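Local atomic coordinates of hydrazine synthase subunit gamma (Candidatus Kuenenia stuttgartiensis, PDB entry 5C2V), a protein that forms part of the hydrazine synthase complex, in which this two-heme c-type subunit carries out the three-electron reduction of nitric oxide to hydroxylamine. Residues G166-T169 with E170-R174; I229-E233 with A234-P238. All coordinates share one frame; numbering follows the deposited sequence.

Contact 1 of 2, residues G166-T169 with E170-R174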
loop_
_atom_site.group_PDB
_atom_site.type_symbol
_atom_site.label_atom_id
_atom_site.label_comp_id
_atom_site.label_asym_id
_atom_site.label_seq_id
_atom_site.Cartn_x
_atom_site.Cartn_y
_atom_site.Cartn_z
ATOM N N GLY C 166 -61.066 -26.172 -40.812
ATOM C CA GLY C 166 -61.415 -26.340 -39.414
ATOM C C GLY C 166 -61.324 -27.792 -38.993
ATOM O O GLY C 166 -61.195 -28.100 -37.807
ATOM N N SER C 167 -61.382 -28.685 -39.974
ATOM C CA SER C 167 -61.349 -30.117 -39.712
ATOM C C SER C 167 -59.947 -30.579 -39.343
ATOM O O SER C 167 -59.000 -29.791 -39.339
ATOM C CB SER C 167 -61.848 -30.893 -40.933
ATOM O OG SER C 167 -61.239 -30.418 -42.121
ATOM N N LEU C 168 -59.816 -31.864 -39.041
ATOM C CA LEU C 168 -58.514 -32.426 -38.721
ATOM C C LEU C 168 -57.864 -32.945 -39.997
ATOM O O LEU C 168 -58.480 -32.929 -41.063
ATOM C CB LEU C 168 -58.643 -33.552 -37.690
ATOM C CG LEU C 168 -58.649 -33.191 -36.199
ATOM C CD1 LEU C 168 -59.758 -32.209 -35.854
ATOM C CD2 LEU C 168 -58.768 -34.447 -35.342
ATOM N N THR C 169 -56.627 -33.412 -39.884
ATOM C CA THR C 169 -55.978 -34.087 -40.997
ATOM C C THR C 169 -56.124 -35.593 -40.773
ATOM O O THR C 169 -56.616 -36.009 -39.726
ATOM C CB THR C 169 -54.494 -33.684 -41.113
ATOM O OG1 THR C 169 -53.760 -34.256 -40.028
ATOM C CG2 THR C 169 -54.349 -32.163 -41.073
ATOM N N GLU C 170 -55.677 -36.404 -41.733
ATOM C CA GLU C 170 -55.817 -37.863 -41.621
ATOM C C GLU C 170 -54.702 -38.488 -40.792
ATOM O O GLU C 170 -54.814 -39.632 -40.335
ATOM C CB GLU C 170 -55.870 -38.520 -43.003
ATOM C CG GLU C 170 -55.342 -37.713 -44.184
ATOM C CD GLU C 170 -55.965 -38.187 -45.489
ATOM O OE1 GLU C 170 -55.841 -39.391 -45.800
ATOM O OE2 GLU C 170 -56.605 -37.366 -46.182
ATOM N N ALA C 171 -53.636 -37.723 -40.582
ATOM C CA ALA C 171 -52.587 -38.120 -39.664
ATOM C C ALA C 171 -53.089 -37.919 -38.240
ATOM O O ALA C 171 -52.899 -38.773 -37.369
ATOM C CB ALA C 171 -51.325 -37.318 -39.919
ATOM N N GLN C 172 -53.732 -36.775 -38.023
ATOM C CA GLN C 172 -54.325 -36.445 -36.737
ATOM C C GLN C 172 -55.521 -37.347 -36.433
ATOM O O GLN C 172 -55.704 -37.786 -35.295
ATOM C CB GLN C 172 -54.740 -34.974 -36.711
ATOM C CG GLN C 172 -53.570 -34.006 -36.821
ATOM C CD GLN C 172 -54.005 -32.585 -37.119
ATOM O OE1 GLN C 172 -55.197 -32.295 -37.209
ATOM N NE2 GLN C 172 -53.035 -31.690 -37.278
ATOM N N LYS C 173 -56.331 -37.620 -37.453
ATOM C CA LYS C 173 -57.437 -38.563 -37.320
ATOM C C LYS C 173 -56.900 -39.952 -37.005
ATOM O O LYS C 173 -57.494 -40.695 -36.221
ATOM C CB LYS C 173 -58.283 -38.610 -38.594
ATOM C CG LYS C 173 -59.214 -37.425 -38.786
ATOM C CD LYS C 173 -60.062 -37.603 -40.035
ATOM C CE LYS C 173 -60.166 -36.309 -40.827
ATOM N NZ LYS C 173 -59.798 -36.500 -42.259
ATOM N N ARG C 174 -55.776 -40.297 -37.629
ATOM C CA ARG C 174 -55.125 -41.578 -37.373
ATOM C C ARG C 174 -54.647 -41.669 -35.927
ATOM O O ARG C 174 -54.755 -42.719 -35.293
ATOM C CB ARG C 174 -53.948 -41.784 -38.329
ATOM C CG ARG C 174 -53.987 -43.097 -39.091
ATOM C CD ARG C 174 -52.836 -43.205 -40.086
ATOM N NE ARG C 174 -52.870 -42.156 -41.103
ATOM C CZ ARG C 174 -51.921 -41.237 -41.264
ATOM N NH1 ARG C 174 -50.854 -41.235 -40.477
ATOM N NH2 ARG C 174 -52.037 -40.322 -42.217
#
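T169 and Q172 grip each other reciprocally at the start of helix 170-179, forming a capping box. T169 is the N-cap: its OG1 accepts the backbone N-H of Q172, N to OG1 3.2 Å. In return OE1 of Q172 accepts the backbone N-H of T169, N to OE1 3.2 Å, with a nearly straight N-H to acceptor line (160°). That donor lies well above the plane of the Q172 amide, 60° out of it, rather than on a lone pair. Along the Q172 side chain, CB comes first and lies 3.5 Å from T169 OG1. CG turns back beside its own backbone N (chi1 -64°) and brings the chain over the T169 hydroxyl. CD follows, over the same oxygen, and the chain stays extended to its tip. There OE1 also rests on L168, 3.6 Å from CA and in touch with CB and CG. The other branch, NE2, lies near T169 CG2 but donates to the carbonyl of F161, so both ends of this buried amide have polar partners. T169 completes the turn through its carbonyl, which receives K173 N, N to O 2.8 Å. The K173 chain passes close to that oxygen and runs back along the loop, its CG 4.1 Å from L168 CB. Backbone N-H groups at a helix start lack earlier carbonyls in the helix, and OG1 supplies an acceptor to one of them. The loop that reaches this turn comes from helix 141-152; R162 in it packs on L168 and Q172. Helix 301-312 packs against A171 with D306 and against R174 with Q302, and D306 forms a salt bridge with R174, which joins the start of helix 170-179 to the last helix of the chain.

Contact 2 of 2, residues I229-E233 with A234-P238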
loop_
_atom_site.group_PDB
_atom_site.type_symbol
_atom_site.label_atom_id
_atom_site.label_comp_id
_atom_site.label_asym_id
_atom_site.label_seq_id
_atom_site.Cartn_x
_atom_site.Cartn_y
_atom_site.Cartn_z
ATOM N N ILE C 229 -33.233 -42.045 -20.269
ATOM C CA ILE C 229 -32.547 -43.250 -20.716
ATOM C C ILE C 229 -31.754 -42.983 -21.987
ATOM O O ILE C 229 -30.606 -43.409 -22.117
ATOM C CB ILE C 229 -33.544 -44.401 -20.956
ATOM C CG1 ILE C 229 -34.208 -44.805 -19.637
ATOM C CG2 ILE C 229 -32.846 -45.598 -21.580
ATOM C CD1 ILE C 229 -35.171 -45.964 -19.763
ATOM N N SER C 230 -32.372 -42.265 -22.920
ATOM C CA SER C 230 -31.717 -41.906 -24.170
ATOM C C SER C 230 -30.514 -40.999 -23.923
ATOM O O SER C 230 -29.493 -41.108 -24.603
ATOM C CB SER C 230 -32.709 -41.227 -25.116
ATOM O OG SER C 230 -33.423 -40.197 -24.455
ATOM N N ALA C 231 -30.637 -40.108 -22.944
ATOM C CA ALA C 231 -29.543 -39.208 -22.598
ATOM C C ALA C 231 -28.437 -39.957 -21.860
ATOM O O ALA C 231 -27.262 -39.610 -21.974
ATOM C CB ALA C 231 -30.049 -38.050 -21.758
ATOM N N LEU C 232 -28.820 -40.981 -21.103
ATOM C CA LEU C 232 -27.848 -41.816 -20.406
ATOM C C LEU C 232 -27.051 -42.638 -21.411
ATOM O O LEU C 232 -25.846 -42.835 -21.255
ATOM C CB LEU C 232 -28.541 -42.734 -19.397
ATOM C CG LEU C 232 -27.618 -43.618 -18.554
ATOM C CD1 LEU C 232 -26.742 -42.772 -17.640
ATOM C CD2 LEU C 232 -28.420 -44.628 -17.749
ATOM N N GLU C 233 -27.738 -43.117 -22.444
ATOM C CA GLU C 233 -27.093 -43.847 -23.527
ATOM C C GLU C 233 -26.205 -42.909 -24.337
ATOM O O GLU C 233 -25.147 -43.305 -24.828
ATOM C CB GLU C 233 -28.141 -44.504 -24.430
ATOM C CG GLU C 233 -27.570 -45.271 -25.616
ATOM C CD GLU C 233 -26.936 -46.590 -25.219
ATOM O OE1 GLU C 233 -26.261 -47.205 -26.071
ATOM O OE2 GLU C 233 -27.117 -47.019 -24.059
ATOM N N ALA C 234 -26.640 -41.659 -24.464
ATOM C CA ALA C 234 -25.899 -40.656 -25.220
ATOM C C ALA C 234 -24.631 -40.215 -24.490
ATOM O O ALA C 234 -23.721 -39.651 -25.098
ATOM C CB ALA C 234 -26.786 -39.453 -25.508
ATOM N N GLY C 235 -24.577 -40.474 -23.187
ATOM C CA GLY C 235 -23.421 -40.115 -22.386
ATOM C C GLY C 235 -23.410 -38.651 -21.991
ATOM O O GLY C 235 -22.350 -38.043 -21.846
ATOM N N GLU C 236 -24.599 -38.084 -21.817
ATOM C CA GLU C 236 -24.740 -36.682 -21.444
ATOM C C GLU C 236 -24.310 -36.455 -19.996
ATOM O O GLU C 236 -24.496 -37.322 -19.141
ATOM C CB GLU C 236 -26.186 -36.225 -21.653
ATOM C CG GLU C 236 -26.416 -34.734 -21.471
ATOM C CD GLU C 236 -27.828 -34.317 -21.831
ATOM O OE1 GLU C 236 -28.548 -35.129 -22.452
ATOM O OE2 GLU C 236 -28.220 -33.180 -21.493
ATOM N N ASP C 237 -23.729 -35.289 -19.731
ATOM C CA ASP C 237 -23.271 -34.939 -18.390
ATOM C C ASP C 237 -24.454 -34.604 -17.485
ATOM O O ASP C 237 -25.202 -33.667 -17.763
ATOM C CB ASP C 237 -22.294 -33.761 -18.454
ATOM C CG ASP C 237 -21.707 -33.407 -17.099
ATOM O OD1 ASP C 237 -21.638 -34.293 -16.222
ATOM O OD2 ASP C 237 -21.298 -32.242 -16.913
ATOM N N PRO C 238 -24.628 -35.382 -16.404
ATOM C CA PRO C 238 -25.714 -35.167 -15.438
ATOM C C PRO C 238 -25.715 -33.748 -14.879
ATOM O O PRO C 238 -26.766 -33.119 -14.762
ATOM C CB PRO C 238 -25.405 -36.185 -14.334
ATOM C CG PRO C 238 -24.623 -37.252 -15.014
ATOM C CD PRO C 238 -23.804 -36.552 -16.056
#
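A231 and E236 meet where helix 229-234 runs out, and their backbone bond is the outer arm of a Schellman motif. E236 N donates to A231 O (N to O 3.1 Å), a bond that is nearly straight at the hydrogen and runs close to the direction of the carbonyl bond. Inside it a weak bond joins G235 N to L232 O, 3.3 Å. G235 is the C-prime residue: its phi of 80° takes the chain out of helical geometry, a setting that favours glycine. One step earlier A234 N still reaches S230 O at 2.9 Å, a somewhat bent i to i+4 helical bond (137°). After G235 the backbone of E236 is extended and leads away toward P238. Among side chains, the methyl of A231 meets the carboxylate of E236, CB to OE1 3.4 Å. E236 reaches it with CG opposite its backbone N (chi1 -172°) and a chain extended beyond CG, which lays the carboxylate beside the A231 methyl. E236 CB itself lies 3.6 Å from A231 O. The A234 methyl lies close to the carbonyl oxygens of S230 and A231, CB 3.3 Å from S230 O. I247, in a loop, packs against both A231 and E236. The far oxygen of the carboxylate, OE2, pairs with R277 in a salt bridge and accepts a hydrogen bond from S243. E236 thus does two jobs: its N-H satisfies a carbonyl at the helix end, and its charged tip ties the exit loop to residues further along the chain. The arginine would be expected to favour the ionised carboxylate, whereas the A231 methyl merely packs against OE1 and offers it no hydrogen bond; OE1 has its polar partner elsewhere.

How the contacts relate
Contact 1 comes first along the chain and contact 2 follows; their centres lie 35 Å apart, with nearest atoms about 23 Å apart and no touch between them. They sit at opposite kinds of helix end: contact 1 at the N-terminus of helix 170-179, contact 2 at the C-terminus of helix 229-234. Between them the chain carries C186, C189 and H190, which bind heme c 2, and its second axial ligand, H293, comes after both. Residues 170-174 and all of contact 2 belong to the cytochrome c region of the chain. Both contacts are therefore local helix-end features in the part of the chain holding the heme that probably transfers electrons.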